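Local coordinates for methionine-binding lipoprotein MetQ (Bacillus subtilis subsp. subtilis, PDB 4GOT) that binds selenomethionine in the crystal and probably passes methionine to the membrane permease of the MetNPQ ABC transporter, and is also involved in methionine sulfoxide transport, at residues 89-94 against 174-179; 7-12 against 53-58; 62-67 against 202-207; 26-31 against 221-226. All coordinates share one frame; numbering follows the deposited sequence.

Contact 1. Residues 89-94 against 174-179. With MSE (selenomethionine), chain B.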
loop_
_atom_site.group_PDB
_atom_site.type_symbol
_atom_site.label_atom_id
_atom_site.label_comp_id
_atom_site.label_asym_id
_atom_site.label_seq_id
_atom_site.Cartn_x
_atom_site.Cartn_y
_atom_site.Cartn_z
ATOM N N PHE A 89 0.653 -7.492 -2.796
ATOM C CA PHE A 89 -0.783 -7.614 -2.592
ATOM C C PHE A 89 -1.213 -9.086 -2.430
ATOM O O PHE A 89 -0.645 -10.016 -3.060
ATOM C CB PHE A 89 -1.472 -7.039 -3.846
ATOM C CG PHE A 89 -2.747 -6.271 -3.600
ATOM C CD1 PHE A 89 -3.226 -5.983 -2.342
ATOM C CD2 PHE A 89 -3.409 -5.745 -4.689
ATOM C CE1 PHE A 89 -4.382 -5.252 -2.158
ATOM C CE2 PHE A 89 -4.562 -4.977 -4.508
ATOM C CZ PHE A 89 -5.054 -4.733 -3.229
ATOM N N GLY A 90 -2.209 -9.281 -1.578
ATOM C CA GLY A 90 -2.774 -10.601 -1.317
ATOM C C GLY A 90 -4.274 -10.733 -1.613
ATOM O O GLY A 90 -5.082 -9.754 -1.450
ATOM N N ILE A 91 -4.626 -11.952 -2.044
ATOM C CA ILE A 91 -5.995 -12.433 -2.112
ATOM C C ILE A 91 -6.210 -13.546 -1.086
ATOM O O ILE A 91 -5.354 -14.434 -0.923
ATOM C CB ILE A 91 -6.369 -13.000 -3.492
ATOM C CG1 ILE A 91 -6.053 -11.959 -4.593
ATOM C CG2 ILE A 91 -7.849 -13.416 -3.455
ATOM C CD1 ILE A 91 -5.987 -12.523 -6.005
ATOM N N TYR A 92 -7.355 -13.462 -0.397
ATOM C CA TYR A 92 -7.674 -14.277 0.764
ATOM C C TYR A 92 -9.064 -14.913 0.553
ATOM O O TYR A 92 -9.940 -14.317 -0.091
ATOM C CB TYR A 92 -7.721 -13.383 2.002
ATOM C CG TYR A 92 -6.373 -12.817 2.406
ATOM C CD1 TYR A 92 -5.836 -11.700 1.750
ATOM C CD2 TYR A 92 -5.642 -13.386 3.449
ATOM C CE1 TYR A 92 -4.611 -11.178 2.107
ATOM C CE2 TYR A 92 -4.415 -12.864 3.815
ATOM C CZ TYR A 92 -3.901 -11.756 3.140
ATOM O OH TYR A 92 -2.676 -11.216 3.486
ATOM N N SER A 93 -9.252 -16.123 1.070
ATOM C CA SER A 93 -10.562 -16.780 1.087
ATOM C C SER A 93 -10.640 -17.726 2.271
ATOM O O SER A 93 -9.692 -18.461 2.481
ATOM C CB SER A 93 -10.770 -17.603 -0.190
ATOM O OG SER A 93 -12.088 -18.119 -0.227
ATOM N N LYS A 94 -11.767 -17.749 3.011
ATOM C CA LYS A 94 -11.981 -18.809 4.024
ATOM C C LYS A 94 -12.526 -20.088 3.407
ATOM O O LYS A 94 -12.553 -21.119 4.049
ATOM C CB LYS A 94 -12.981 -18.352 5.102
ATOM C CG LYS A 94 -12.595 -17.089 5.836
ATOM C CD LYS A 94 -11.712 -17.360 7.034
ATOM C CE LYS A 94 -12.025 -16.386 8.161
ATOM N NZ LYS A 94 -13.393 -16.580 8.758
ATOM N N ALA A 174 -13.616 -14.596 -2.672
ATOM C CA ALA A 174 -12.209 -14.223 -2.619
ATOM C C ALA A 174 -12.162 -12.714 -2.372
ATOM O O ALA A 174 -13.058 -11.964 -2.814
ATOM C CB ALA A 174 -11.486 -14.595 -3.928
ATOM N N VAL A 175 -11.154 -12.283 -1.622
ATOM C CA VAL A 175 -11.096 -10.886 -1.090
ATOM C C VAL A 175 -9.677 -10.325 -1.155
ATOM O O VAL A 175 -8.721 -10.994 -0.720
ATOM C CB VAL A 175 -11.595 -10.805 0.389
ATOM C CG1 VAL A 175 -11.545 -9.351 0.859
ATOM C CG2 VAL A 175 -12.994 -11.401 0.542
ATOM N N PHE A 176 -9.529 -9.122 -1.747
ATOM C CA PHE A 176 -8.233 -8.400 -1.768
ATOM C C PHE A 176 -7.997 -7.682 -0.448
ATOM O O PHE A 176 -8.899 -6.994 0.041
ATOM C CB PHE A 176 -8.150 -7.381 -2.912
ATOM C CG PHE A 176 -7.978 -8.017 -4.278
ATOM C CD1 PHE A 176 -9.092 -8.391 -5.020
ATOM C CD2 PHE A 176 -6.727 -8.221 -4.824
ATOM C CE1 PHE A 176 -8.961 -8.994 -6.282
ATOM C CE2 PHE A 176 -6.584 -8.811 -6.089
ATOM C CZ PHE A 176 -7.699 -9.192 -6.820
ATOM N N ILE A 177 -6.808 -7.865 0.136
ATOM C CA ILE A 177 -6.423 -7.135 1.379
ATOM C C ILE A 177 -4.963 -6.620 1.191
ATOM O O ILE A 177 -4.027 -7.400 0.874
ATOM C CB ILE A 177 -6.519 -7.992 2.682
ATOM C CG1 ILE A 177 -7.792 -8.872 2.715
ATOM C CG2 ILE A 177 -6.480 -7.083 3.909
ATOM C CD1 ILE A 177 -7.887 -9.837 3.895
ATOM N N ASN A 178 -4.779 -5.316 1.382
ATOM C CA ASN A 178 -3.456 -4.684 1.341
ATOM C C ASN A 178 -2.665 -5.224 2.531
ATOM O O ASN A 178 -3.234 -5.347 3.614
ATOM C CB ASN A 178 -3.573 -3.159 1.508
ATOM C CG ASN A 178 -4.274 -2.467 0.335
ATOM O OD1 ASN A 178 -3.640 -2.124 -0.662
ATOM N ND2 ASN A 178 -5.570 -2.276 0.447
ATOM N N VAL A 179 -1.368 -5.483 2.359
ATOM C CA VAL A 179 -0.549 -6.036 3.456
ATOM C C VAL A 179 -0.680 -5.222 4.778
ATOM O O VAL A 179 -0.780 -5.803 5.848
ATOM C CB VAL A 179 0.944 -6.172 3.069
ATOM C CG1 VAL A 179 1.768 -6.616 4.295
ATOM C CG2 VAL A 179 1.153 -7.096 1.853
HETATM N N MSE B 300 0.496 -0.033 1.999
HETATM C CA MSE B 300 -0.482 -0.229 0.888
HETATM C C MSE B 300 0.035 -1.218 -0.211
HETATM O O MSE B 300 1.138 -1.022 -0.645
HETATM O OXT MSE B 300 -0.607 -2.171 -0.720
HETATM C CB MSE B 300 -0.754 1.134 0.232
HETATM C CG MSE B 300 -1.923 1.186 -0.701
HETATM SE SE MSE B 300 -2.068 2.911 -1.661
HETATM C CE MSE B 300 -2.853 4.046 -0.083
HETATM O O HOH W 1 -1.952 -8.953 2.194
#
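I91 CG1 and F176 CG each stand anti to their own carbonyl carbon (chi1 -53° and -73°). The two side chains lie side by side, pointing the same way. They sit on neighbouring antiparallel strands, 90-92 and 174-177, of the five-stranded mixed sheet in one lobe of this periplasmic-binding-protein-type fold. I91 CG1 lies over one face of the F176 ring, 3.9 Å from its centroid, in a CH-pi contact. I91 and F176 form a non-hydrogen-bonded pair. G90 with I177 and Y92 with V175 are hydrogen-bonded pairs. The I177 N to G90 O bond is nearly straight, at 168°. Y92 and V175 exchange two bonds, each 2.8 Å long, between Y92 N and V175 O and between V175 N and Y92 O. On the sheet face carrying Y92 and I177, I177 CD1 sits over the Y92 ring, offset toward the rim. G90, having no side chain, lies beside the Y92 ring. F89 packs obliquely on F176, and M120 of helix 117-126 touches both. At the end of strand 174-177, N178 lies at the N-cap position of helix 179-184. It belongs to the selenomethionine pocket and lies next to the ligand. One water joins the two strands beyond their backbone ladder: it bonds to Y92 OH at 2.7 Å and donates to I177 O at 2.9 Å.

Contact 2. Residues 7-12 against 53-58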
loop_
_atom_site.group_PDB
_atom_site.type_symbol
_atom_site.label_atom_id
_atom_site.label_comp_id
_atom_site.label_asym_id
_atom_site.label_seq_id
_atom_site.Cartn_x
_atom_site.Cartn_y
_atom_site.Cartn_z
ATOM N N GLU A 7 12.381 18.688 14.370
ATOM C CA GLU A 7 11.394 17.617 14.615
ATOM C C GLU A 7 10.693 17.265 13.300
ATOM O O GLU A 7 10.293 18.143 12.531
ATOM C CB GLU A 7 10.362 18.053 15.650
ATOM C CG GLU A 7 9.274 17.027 15.942
ATOM C CD GLU A 7 8.183 17.578 16.892
ATOM O OE1 GLU A 7 7.602 18.669 16.598
ATOM O OE2 GLU A 7 7.907 16.915 17.932
ATOM N N ILE A 8 10.561 15.974 13.043
ATOM C CA ILE A 8 9.919 15.507 11.854
ATOM C C ILE A 8 8.615 14.885 12.322
ATOM O O ILE A 8 8.635 13.896 13.083
ATOM C CB ILE A 8 10.755 14.413 11.140
ATOM C CG1 ILE A 8 12.242 14.792 11.029
ATOM C CG2 ILE A 8 10.164 14.140 9.762
ATOM C CD1 ILE A 8 13.123 13.654 10.483
ATOM N N VAL A 9 7.495 15.465 11.888
ATOM C CA VAL A 9 6.131 14.937 12.166
ATOM C C VAL A 9 5.665 14.162 10.927
ATOM O O VAL A 9 5.624 14.701 9.813
ATOM C CB VAL A 9 5.127 16.067 12.585
ATOM C CG1 VAL A 9 3.763 15.513 12.993
ATOM C CG2 VAL A 9 5.726 16.913 13.698
ATOM N N VAL A 10 5.350 12.878 11.116
ATOM C CA VAL A 10 4.967 12.014 10.004
ATOM C C VAL A 10 3.618 11.305 10.273
ATOM O O VAL A 10 3.456 10.670 11.330
ATOM C CB VAL A 10 6.046 10.929 9.752
ATOM C CG1 VAL A 10 5.761 10.188 8.453
ATOM C CG2 VAL A 10 7.429 11.559 9.743
ATOM N N ALA A 11 2.690 11.373 9.314
ATOM C CA ALA A 11 1.435 10.566 9.373
ATOM C C ALA A 11 1.719 9.256 8.645
ATOM O O ALA A 11 2.251 9.298 7.517
ATOM C CB ALA A 11 0.229 11.294 8.778
ATOM N N ALA A 12 1.465 8.133 9.340
ATOM C CA ALA A 12 1.754 6.765 8.849
ATOM C C ALA A 12 0.654 5.784 9.269
ATOM O O ALA A 12 0.063 5.887 10.370
ATOM C CB ALA A 12 3.104 6.267 9.354
ATOM N N LYS A 53 -0.651 20.967 6.226
ATOM C CA LYS A 53 0.525 21.315 7.057
ATOM C C LYS A 53 0.435 20.837 8.516
ATOM O O LYS A 53 1.080 21.409 9.390
ATOM C CB LYS A 53 0.856 22.818 6.981
ATOM C CG LYS A 53 0.894 23.339 5.553
ATOM C CD LYS A 53 1.377 24.769 5.453
ATOM C CE LYS A 53 1.704 25.090 4.002
ATOM N NZ LYS A 53 2.081 26.524 3.845
ATOM N N GLU A 54 -0.344 19.788 8.775
ATOM C CA GLU A 54 -0.397 19.174 10.119
ATOM C C GLU A 54 0.770 18.224 10.315
ATOM O O GLU A 54 1.101 17.879 11.425
ATOM C CB GLU A 54 -1.677 18.363 10.315
ATOM C CG GLU A 54 -2.962 19.154 10.228
ATOM C CD GLU A 54 -4.169 18.253 10.016
ATOM O OE1 GLU A 54 -4.101 17.030 10.308
ATOM O OE2 GLU A 54 -5.195 18.776 9.547
ATOM N N VAL A 55 1.367 17.766 9.223
ATOM C CA VAL A 55 2.549 16.906 9.307
ATOM C C VAL A 55 3.566 17.376 8.262
ATOM O O VAL A 55 3.237 18.163 7.372
ATOM C CB VAL A 55 2.173 15.403 9.175
ATOM C CG1 VAL A 55 1.116 15.040 10.234
ATOM C CG2 VAL A 55 1.660 15.085 7.778
ATOM N N ASP A 56 4.797 16.907 8.399
ATOM C CA ASP A 56 5.887 17.223 7.452
ATOM C C ASP A 56 5.947 16.206 6.291
ATOM O O ASP A 56 6.437 16.500 5.194
ATOM C CB ASP A 56 7.259 17.161 8.173
ATOM C CG ASP A 56 7.446 18.243 9.244
ATOM O OD1 ASP A 56 7.678 19.403 8.849
ATOM O OD2 ASP A 56 7.449 17.932 10.473
ATOM N N ALA A 57 5.454 15.009 6.548
ATOM C CA ALA A 57 5.582 13.888 5.629
ATOM C C ALA A 57 4.507 12.878 5.984
ATOM O O ALA A 57 3.922 12.906 7.100
ATOM C CB ALA A 57 6.981 13.275 5.728
ATOM N N ASN A 58 4.144 12.057 5.006
ATOM C CA ASN A 58 3.340 10.872 5.264
ATOM C C ASN A 58 4.071 9.644 4.677
ATOM O O ASN A 58 4.917 9.789 3.815
ATOM C CB ASN A 58 1.857 11.033 4.793
ATOM C CG ASN A 58 1.704 11.208 3.301
ATOM O OD1 ASN A 58 2.341 10.509 2.504
ATOM N ND2 ASN A 58 0.754 12.059 2.910
#
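D56 reaches across to V9 at the start of a parallel strand pair, 7-12 beside 57-62, in the six-stranded mixed sheet. Its CB lies 3.4 Å from V9 O. CG is anti to the carbonyl carbon (chi1 -66°), which carries the carboxylate along to V9 N. OD2 accepts from V9 N at 2.8 Å through its anti lone pair, and the bond is almost straight, at 170°. OD1 is held from outside, in a salt bridge to K219. The backbone of the same region bonds back to V9. V9 O accepts from D56 N at 2.7 Å and, by a longer bond, from A57 N. D56 thus grips V9 through both side chain and backbone where the regular pairing begins. The ladder continues with V10 beside A57 and A11 beside N58, and A11 N donates to A57 O. V55 packs against the strand, its CG1 meeting V9 CG1 and the CB of A11. V10 instead shares its face with A57, next to L21 of helix 14-29. N58 turns its amide away to N47 of helix 44-51, while its CA lies 3.0 Å from A11 O in a CA-H...O contact.

Contact 3. Residues 62-67 against 202-207. With MSE (selenomethionine), chain B.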
loop_
_atom_site.group_PDB
_atom_site.type_symbol
_atom_site.label_atom_id
_atom_site.label_comp_id
_atom_site.label_asym_id
_atom_site.label_seq_id
_atom_site.Cartn_x
_atom_site.Cartn_y
_atom_site.Cartn_z
ATOM N N HIS A 62 1.694 4.421 -2.445
ATOM C CA HIS A 62 2.644 4.240 -3.571
ATOM C C HIS A 62 2.432 5.392 -4.576
ATOM O O HIS A 62 1.551 6.220 -4.389
ATOM C CB HIS A 62 2.471 2.870 -4.250
ATOM C CG HIS A 62 1.037 2.423 -4.396
ATOM N ND1 HIS A 62 0.124 3.033 -5.247
ATOM C CD2 HIS A 62 0.373 1.397 -3.810
ATOM C CE1 HIS A 62 -1.044 2.419 -5.147
ATOM N NE2 HIS A 62 -0.934 1.445 -4.256
ATOM N N ILE A 63 3.264 5.455 -5.612
ATOM C CA ILE A 63 3.231 6.569 -6.569
ATOM C C ILE A 63 1.871 6.625 -7.326
ATOM O O ILE A 63 1.305 7.704 -7.453
ATOM C CB ILE A 63 4.457 6.565 -7.539
ATOM C CG1 ILE A 63 5.768 6.912 -6.814
ATOM C CG2 ILE A 63 4.237 7.470 -8.770
ATOM C CD1 ILE A 63 6.999 6.355 -7.508
ATOM N N PRO A 64 1.341 5.460 -7.797
ATOM C CA PRO A 64 0.016 5.491 -8.451
ATOM C C PRO A 64 -1.075 6.067 -7.523
ATOM O O PRO A 64 -1.925 6.848 -7.968
ATOM C CB PRO A 64 -0.198 4.022 -8.815
ATOM C CG PRO A 64 1.208 3.540 -9.166
ATOM C CD PRO A 64 2.012 4.158 -8.022
ATOM N N TYR A 65 -1.017 5.744 -6.237
ATOM C CA TYR A 65 -2.013 6.280 -5.330
ATOM C C TYR A 65 -1.865 7.818 -5.243
ATOM O O TYR A 65 -2.848 8.549 -5.288
ATOM C CB TYR A 65 -1.913 5.649 -3.954
ATOM C CG TYR A 65 -3.087 6.046 -3.067
ATOM C CD1 TYR A 65 -3.027 7.165 -2.286
ATOM C CD2 TYR A 65 -4.260 5.280 -3.030
ATOM C CE1 TYR A 65 -4.100 7.560 -1.504
ATOM C CE2 TYR A 65 -5.346 5.667 -2.239
ATOM C CZ TYR A 65 -5.254 6.816 -1.477
ATOM O OH TYR A 65 -6.289 7.207 -0.637
ATOM N N LEU A 66 -0.625 8.281 -5.065
ATOM C CA LEU A 66 -0.304 9.715 -4.970
ATOM C C LEU A 66 -0.768 10.471 -6.222
ATOM O O LEU A 66 -1.416 11.513 -6.118
ATOM C CB LEU A 66 1.214 9.939 -4.728
ATOM C CG LEU A 66 1.615 11.444 -4.652
ATOM C CD1 LEU A 66 0.901 12.191 -3.495
ATOM C CD2 LEU A 66 3.134 11.574 -4.568
ATOM N N GLU A 67 -0.473 9.903 -7.404
ATOM C CA GLU A 67 -0.904 10.508 -8.675
ATOM C C GLU A 67 -2.402 10.675 -8.816
ATOM O O GLU A 67 -2.890 11.775 -9.170
ATOM C CB GLU A 67 -0.353 9.712 -9.856
ATOM C CG GLU A 67 1.117 9.966 -9.998
ATOM C CD GLU A 67 1.702 9.242 -11.172
ATOM O OE1 GLU A 67 0.934 8.564 -11.897
ATOM O OE2 GLU A 67 2.925 9.364 -11.339
ATOM N N ASN A 202 7.078 -4.482 -10.594
ATOM C CA ASN A 202 6.037 -4.016 -9.648
ATOM C C ASN A 202 6.220 -2.528 -9.311
ATOM O O ASN A 202 7.100 -2.199 -8.544
ATOM C CB ASN A 202 6.105 -4.870 -8.362
ATOM C CG ASN A 202 4.949 -4.605 -7.384
ATOM O OD1 ASN A 202 4.450 -3.473 -7.237
ATOM N ND2 ASN A 202 4.533 -5.665 -6.680
ATOM N N PRO A 203 5.355 -1.628 -9.825
ATOM C CA PRO A 203 5.464 -0.184 -9.515
ATOM C C PRO A 203 4.826 0.309 -8.182
ATOM O O PRO A 203 4.638 1.511 -8.001
ATOM C CB PRO A 203 4.690 0.439 -10.678
ATOM C CG PRO A 203 3.545 -0.500 -10.818
ATOM C CD PRO A 203 4.148 -1.891 -10.630
ATOM N N TYR A 204 4.515 -0.593 -7.243
ATOM C CA TYR A 204 3.726 -0.208 -6.074
ATOM C C TYR A 204 4.519 -0.078 -4.765
ATOM O O TYR A 204 3.941 -0.150 -3.648
ATOM C CB TYR A 204 2.452 -1.121 -5.923
ATOM C CG TYR A 204 1.518 -1.087 -7.153
ATOM C CD1 TYR A 204 0.644 -0.021 -7.370
ATOM C CD2 TYR A 204 1.542 -2.114 -8.115
ATOM C CE1 TYR A 204 -0.178 0.036 -8.490
ATOM C CE2 TYR A 204 0.724 -2.071 -9.237
ATOM C CZ TYR A 204 -0.129 -0.992 -9.432
ATOM O OH TYR A 204 -0.963 -0.958 -10.533
ATOM N N ALA A 205 5.808 0.234 -4.875
ATOM C CA ALA A 205 6.589 0.526 -3.687
ATOM C C ALA A 205 5.957 1.687 -2.915
ATOM O O ALA A 205 5.504 2.690 -3.503
ATOM C CB ALA A 205 8.025 0.862 -4.051
ATOM N N ASN A 206 5.959 1.572 -1.601
ATOM C CA ASN A 206 5.452 2.638 -0.746
ATOM C C ASN A 206 6.552 3.690 -0.522
ATOM O O ASN A 206 7.732 3.361 -0.448
ATOM C CB ASN A 206 5.026 2.068 0.618
ATOM C CG ASN A 206 3.688 1.328 0.570
ATOM O OD1 ASN A 206 2.946 1.396 1.510
ATOM N ND2 ASN A 206 3.373 0.631 -0.558
ATOM N N ILE A 207 6.140 4.937 -0.360
ATOM C CA ILE A 207 7.021 6.074 -0.424
ATOM C C ILE A 207 6.797 7.002 0.773
ATOM O O ILE A 207 5.759 6.929 1.485
ATOM C CB ILE A 207 6.811 6.887 -1.737
ATOM C CG1 ILE A 207 5.434 7.561 -1.770
ATOM C CG2 ILE A 207 7.112 6.009 -2.971
ATOM C CD1 ILE A 207 5.157 8.637 -2.816
HETATM N N MSE B 300 0.496 -0.033 1.999
HETATM C CA MSE B 300 -0.482 -0.229 0.888
HETATM C C MSE B 300 0.035 -1.218 -0.211
HETATM O O MSE B 300 1.138 -1.022 -0.645
HETATM O OXT MSE B 300 -0.607 -2.171 -0.720
HETATM C CB MSE B 300 -0.754 1.134 0.232
HETATM C CG MSE B 300 -1.923 1.186 -0.701
HETATM SE SE MSE B 300 -2.068 2.911 -1.661
HETATM C CE MSE B 300 -2.853 4.046 -0.083
HETATM O O HOH W 2 5.240 3.498 -6.066
#
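N206 ND2 lies at the edge of the H62 ring and donates to two oxygens. One is the carboxylate O of selenomethionine, at 2.8 Å and 167°. The other is Y204 O, at 3.2 Å from ND2, a bond in the amide plane that helps fix the rotation of the group. N206 OD1 accepts from the ligand N at 2.9 Å and is also hydrogen-bonded to H17. H62 lies between the selenium and Y204. The SE atom is over one face of the imidazole, offset toward the rim, 3.2 Å from NE2. CD1 of Y204 is over the centre of the opposite face, and the rings meet edge-to-face (T-shaped) with planes 75° apart. H62 CG stands between the backbone N and the carbonyl carbon (chi1 40°). This brings ND1 to Y65 N, which donates to it at 3.1 Å as the N-cap bond of helix 63-72. E116 bonds to NE2 from outside the segments. Y65, in the first turn of that helix, covers the ligand CE with its ring face. P64 CG packs on Y204 CE1, and L66 CD2 and I63 CG1 meet I207. A water ties the segments together, accepting from I63 N and donating to P203 O and A205 O. The contact supplies H62, Y65 and N206 to the pocket. N206, with R119 and E87, binds the amino-acid end, while the rings of H62 and Y65 pack on the selenomethyl tip, consistent with selection for a methionine side chain.

Contact 4. Residues 26-31 against 221-226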
loop_
_atom_site.group_PDB
_atom_site.type_symbol
_atom_site.label_atom_id
_atom_site.label_comp_id
_atom_site.label_asym_id
_atom_site.label_seq_id
_atom_site.Cartn_x
_atom_site.Cartn_y
_atom_site.Cartn_z
ATOM N N PRO A 26 15.607 6.175 17.171
ATOM C CA PRO A 26 16.936 6.380 17.766
ATOM C C PRO A 26 18.050 6.698 16.753
ATOM O O PRO A 26 19.022 7.394 17.108
ATOM C CB PRO A 26 17.221 5.064 18.521
ATOM C CG PRO A 26 16.168 4.104 18.110
ATOM C CD PRO A 26 15.036 4.855 17.487
ATOM N N LEU A 27 17.907 6.190 15.529
ATOM C CA LEU A 27 18.820 6.515 14.465
ATOM C C LEU A 27 18.677 8.000 14.004
ATOM O O LEU A 27 19.681 8.667 13.675
ATOM C CB LEU A 27 18.671 5.522 13.289
ATOM C CG LEU A 27 18.802 4.015 13.610
ATOM C CD1 LEU A 27 18.615 3.255 12.292
ATOM C CD2 LEU A 27 20.117 3.625 14.249
ATOM N N LEU A 28 17.455 8.523 14.006
ATOM C CA LEU A 28 17.242 9.964 13.744
ATOM C C LEU A 28 17.787 10.880 14.840
ATOM O O LEU A 28 18.309 11.943 14.541
ATOM C CB LEU A 28 15.745 10.285 13.540
ATOM C CG LEU A 28 15.221 9.996 12.155
ATOM C CD1 LEU A 28 13.697 10.089 12.174
ATOM C CD2 LEU A 28 15.871 10.921 11.123
ATOM N N LYS A 29 17.635 10.495 16.104
ATOM C CA LYS A 29 18.241 11.242 17.220
ATOM C C LYS A 29 19.788 11.286 17.093
ATOM O O LYS A 29 20.413 12.317 17.363
ATOM C CB LYS A 29 17.797 10.654 18.571
ATOM C CG LYS A 29 18.205 11.511 19.768
ATOM C CD LYS A 29 17.649 11.010 21.100
ATOM C CE LYS A 29 18.502 9.895 21.730
ATOM N NZ LYS A 29 18.488 9.924 23.231
ATOM N N GLU A 30 20.388 10.195 16.611
ATOM C CA GLU A 30 21.842 10.168 16.290
ATOM C C GLU A 30 22.290 11.152 15.189
ATOM O O GLU A 30 23.496 11.465 15.075
ATOM C CB GLU A 30 22.312 8.733 15.964
ATOM C CG GLU A 30 22.554 7.889 17.232
ATOM C CD GLU A 30 22.504 6.364 17.026
ATOM O OE1 GLU A 30 22.618 5.880 15.869
ATOM O OE2 GLU A 30 22.349 5.637 18.042
ATOM N N LYS A 31 21.322 11.626 14.401
ATOM C CA LYS A 31 21.514 12.648 13.387
ATOM C C LYS A 31 21.033 14.027 13.823
ATOM O O LYS A 31 21.073 14.971 13.032
ATOM C CB LYS A 31 20.770 12.253 12.104
ATOM C CG LYS A 31 21.343 11.014 11.421
ATOM C CD LYS A 31 20.642 10.767 10.093
ATOM C CE LYS A 31 20.990 9.420 9.490
ATOM N NZ LYS A 31 22.341 9.383 8.884
ATOM N N LYS A 221 15.979 14.484 4.094
ATOM C CA LYS A 221 17.190 13.750 3.735
ATOM C C LYS A 221 17.680 12.860 4.874
ATOM O O LYS A 221 18.071 11.739 4.637
ATOM C CB LYS A 221 18.263 14.729 3.265
ATOM C CG LYS A 221 17.941 15.290 1.876
ATOM C CD LYS A 221 17.490 14.166 0.923
ATOM C CE LYS A 221 17.397 14.543 -0.559
ATOM N NZ LYS A 221 18.641 15.103 -1.155
ATOM N N ALA A 222 17.601 13.364 6.110
ATOM C CA ALA A 222 17.943 12.599 7.305
ATOM C C ALA A 222 17.010 11.393 7.495
ATOM O O ALA A 222 17.470 10.299 7.834
ATOM C CB ALA A 222 17.909 13.506 8.549
ATOM N N LEU A 223 15.707 11.600 7.292
ATOM C CA LEU A 223 14.699 10.528 7.355
ATOM C C LEU A 223 14.960 9.458 6.261
ATOM O O LEU A 223 15.039 8.273 6.586
ATOM C CB LEU A 223 13.285 11.119 7.271
ATOM C CG LEU A 223 12.119 10.114 7.292
ATOM C CD1 LEU A 223 11.975 9.407 8.637
ATOM C CD2 LEU A 223 10.838 10.799 6.839
HETATM N N MSE A 224 15.151 9.879 5.004
HETATM C CA MSE A 224 15.423 8.952 3.907
HETATM C C MSE A 224 16.664 8.138 4.181
HETATM O O MSE A 224 16.684 6.955 3.923
HETATM C CB MSE A 224 15.580 9.693 2.570
HETATM C CG MSE A 224 14.321 10.405 2.101
HETATM SE SE MSE A 224 12.700 9.341 2.341
HETATM C CE MSE A 224 13.085 7.887 1.110
ATOM N N GLU A 225 17.696 8.800 4.712
ATOM C CA GLU A 225 18.944 8.164 5.123
ATOM C C GLU A 225 18.731 7.034 6.130
ATOM O O GLU A 225 19.239 5.941 5.966
ATOM C CB GLU A 225 19.906 9.194 5.713
ATOM C CG GLU A 225 20.818 9.850 4.698
ATOM C CD GLU A 225 21.882 10.771 5.321
ATOM O OE1 GLU A 225 21.980 10.863 6.574
ATOM O OE2 GLU A 225 22.630 11.415 4.552
ATOM N N VAL A 226 18.031 7.308 7.218
ATOM C CA VAL A 226 17.744 6.259 8.197
ATOM C C VAL A 226 16.895 5.110 7.601
ATOM O O VAL A 226 17.198 3.922 7.850
ATOM C CB VAL A 226 17.080 6.818 9.476
ATOM C CG1 VAL A 226 16.648 5.671 10.370
ATOM C CG2 VAL A 226 18.054 7.736 10.215
#
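The carboxylate of E225 is the flat group that touches across this contact. K31 NZ meets its OE1 at 2.8 Å on the anti side, 30° out of the carboxylate plane, in a salt bridge. K31 runs out extended and bends at its last torsion (chi4 -76°), which turns NZ toward the glutamate. Its aliphatic part covers the apolar contacts of A222 and V226: CD approaches A222 CB, and CE packs on V226 CG2. V226 is the main apolar residue of the second helix here. In the conformer given, its CG1 touches L27 CB and its CG2 meets CD2 of L28. L28 lies deeper. Its CD2 rests against the backbone of A222, while CD1 meets L223 CD1 at 4.0 Å. The contact thus has a buried aliphatic side and an exposed salt bridge at its border with solvent. It is plain helix packing, joining residues 26-31, at the end region of helix 14-29, to helix 218-227. I8 of strand 7-12 touches both L28 and L223 and ties the pair to the sheet. I232 of helix 230-239 packs on V226, and K231 of the same helix touches L27.

How the contacts relate
From the N terminus, strand 7-12 meets 53-58 in contact 2, closing a loop that contains helix 14-29. Contact 4 opens inside that loop, at 26-31, and closes at 221-226, so the two cross. They also touch, through a side chain of strand 7-12. Contact 3 follows contact 2 directly along strand 57-62 and closes at 202-207, nested within contact 4. Contact 1 opens and closes inside contact 3. Contacts 2 and 3 reach the same six-stranded sheet, and contact 4 joins helices packed beside it. Contact 1 belongs to the other sheet, its centre about 19 Å from that of contact 3. Contacts 1 and 3 do not touch each other, but both reach the selenomethionine.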